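Local atomic coordinates of SLH domain-containing protein (PDB entry 4OJU), a protein that is of unknown function but carries BspA-type leucine-rich repeats, which suggest a protein-binding role, and binds magnesium ions. Residues A[58-63]-A[80-85]. Sequence-based numbering, arbitrary orientation.
Sequences IGEKAF and IGRLAF
Phe-63 and Phe-85 form an offset stack, centroids 4.7 Å apart and planes 23° from parallel. Phe-85 CE1 sits over one face of Phe-63, 3.3 Å from CD1 of Phe-63. Both rings, CG anti to the carbonyl carbon, point the same way into the core, where Tyr-29 stacks on Phe-63 and the Phe-108 ring meets Phe-85 nearly parallel. Ile-58 crosses Phe-85 at about a right angle, and its CG2 methyl reaches CB of Ala-84 at 3.9 Å; alanine suits this close fit, its CB also touching Gly-59 O.

These are consecutive coils of a leucine-rich repeat solenoid: parallel bridge partners Ile-58 and Ile-80 each lead into a type II turn, Gly-59 to Ala-62 and Gly-81 to Ala-84. Backbone hydrogen bonds tie the coils, from Gly-81 N to Ile-58 O (2.7 Å), Lys-61 N to Arg-82 O and Phe-63 N to Ala-84 O (2.8 Å). Gly-81 suits its place: a CB would hit Ile-58 O and Glu-60 N.

Outward, where Glu-60 is exposed and a second subunit partly covers Arg-82 and Lys-61, long polar side chains replace the rings. Extended Glu-60 and Arg-82 run side by side until Glu-60 OE2 meets Arg-82 NH1 at 2.7 Å, in the guanidinium plane, with the carboxylate turned 88° from it. Glu-105 of the next coil and Glu-65 of the second subunit also form salt bridges to Arg-82. A leucine in place of Arg-82 would probably leave these three carboxylates without their shared partner. Alongside, Lys-61 CE rests on Leu-83 CD1 while its ammonium pairs with Glu-64 of the second subunit.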
# COMPACT_ATOMS: atom_id res chain seq x y z
N ILE A 58 16.29 19.40 -1.85
CA ILE A 58 16.95 18.12 -1.68
C ILE A 58 16.70 17.43 -3.01
O ILE A 58 15.55 17.16 -3.36
CB ILE A 58 16.47 17.28 -0.46
CG1 ILE A 58 16.51 18.08 0.88
CG2 ILE A 58 17.28 15.97 -0.37
CD1 ILE A 58 17.88 18.81 1.22
N GLY A 59 17.75 17.24 -3.79
CA GLY A 59 17.63 16.69 -5.14
C GLY A 59 17.11 15.27 -5.22
O GLY A 59 17.13 14.51 -4.24
N GLU A 60 16.63 14.92 -6.41
CA GLU A 60 16.12 13.60 -6.75
C GLU A 60 17.17 12.53 -6.37
O GLU A 60 18.35 12.68 -6.70
CB GLU A 60 15.81 13.56 -8.26
CG GLU A 60 15.35 12.19 -8.76
CD GLU A 60 14.89 12.15 -10.21
OE1 GLU A 60 15.18 13.12 -10.95
OE2 GLU A 60 14.26 11.15 -10.61
N LYS A 61 16.74 11.49 -5.61
CA LYS A 61 17.60 10.38 -5.18
C LYS A 61 18.87 10.80 -4.42
O LYS A 61 19.77 9.97 -4.33
CB LYS A 61 18.03 9.53 -6.42
CG LYS A 61 16.89 8.83 -7.14
CD LYS A 61 17.39 8.21 -8.45
CE LYS A 61 16.35 7.26 -9.03
NZ LYS A 61 16.82 6.56 -10.25
N ALA A 62 18.93 12.01 -3.83
CA ALA A 62 20.16 12.47 -3.15
C ALA A 62 20.66 11.50 -2.07
O ALA A 62 21.86 11.27 -1.96
CB ALA A 62 19.95 13.86 -2.55
N PHE A 63 19.73 10.92 -1.28
CA PHE A 63 20.05 9.99 -0.18
C PHE A 63 19.59 8.58 -0.46
O PHE A 63 19.51 7.79 0.47
CB PHE A 63 19.38 10.45 1.12
CG PHE A 63 19.96 11.69 1.74
CD1 PHE A 63 19.60 12.96 1.28
CD2 PHE A 63 20.83 11.60 2.81
CE1 PHE A 63 20.11 14.10 1.88
CE2 PHE A 63 21.33 12.75 3.42
CZ PHE A 63 20.99 13.99 2.94
N ILE A 80 11.47 18.78 -1.50
CA ILE A 80 12.20 17.52 -1.38
C ILE A 80 11.87 16.77 -2.64
O ILE A 80 10.69 16.55 -2.93
CB ILE A 80 11.84 16.76 -0.08
CG1 ILE A 80 12.35 17.56 1.15
CG2 ILE A 80 12.44 15.33 -0.09
CD1 ILE A 80 11.80 17.07 2.47
N GLY A 81 12.91 16.42 -3.39
CA GLY A 81 12.80 15.79 -4.70
C GLY A 81 12.33 14.36 -4.70
O GLY A 81 12.24 13.70 -3.65
N ARG A 82 12.07 13.86 -5.89
CA ARG A 82 11.61 12.51 -6.14
C ARG A 82 12.60 11.47 -5.59
O ARG A 82 13.80 11.59 -5.84
CB ARG A 82 11.42 12.33 -7.66
CG ARG A 82 11.07 10.91 -8.08
CD ARG A 82 10.86 10.82 -9.58
NE ARG A 82 10.56 9.43 -9.95
CZ ARG A 82 11.47 8.56 -10.37
NH1 ARG A 82 12.74 8.93 -10.51
NH2 ARG A 82 11.13 7.31 -10.66
N LEU A 83 12.12 10.48 -4.82
CA LEU A 83 12.98 9.43 -4.25
C LEU A 83 14.18 9.99 -3.45
O LEU A 83 15.15 9.28 -3.31
CB LEU A 83 13.49 8.50 -5.39
CG LEU A 83 12.45 7.67 -6.10
CD1 LEU A 83 12.98 7.08 -7.39
CD2 LEU A 83 11.98 6.52 -5.22
N ALA A 84 14.11 11.22 -2.93
CA ALA A 84 15.26 11.83 -2.23
C ALA A 84 15.78 10.96 -1.09
O ALA A 84 16.99 10.82 -0.95
CB ALA A 84 14.88 13.21 -1.69
N PHE A 85 14.88 10.35 -0.30
CA PHE A 85 15.28 9.49 0.81
C PHE A 85 14.77 8.06 0.65
O PHE A 85 14.60 7.35 1.64
CB PHE A 85 14.76 10.06 2.14
CG PHE A 85 15.32 11.42 2.46
CD1 PHE A 85 16.53 11.54 3.12
CD2 PHE A 85 14.63 12.57 2.11
CE1 PHE A 85 17.04 12.80 3.43
CE2 PHE A 85 15.14 13.83 2.43
CZ PHE A 85 16.36 13.93 3.05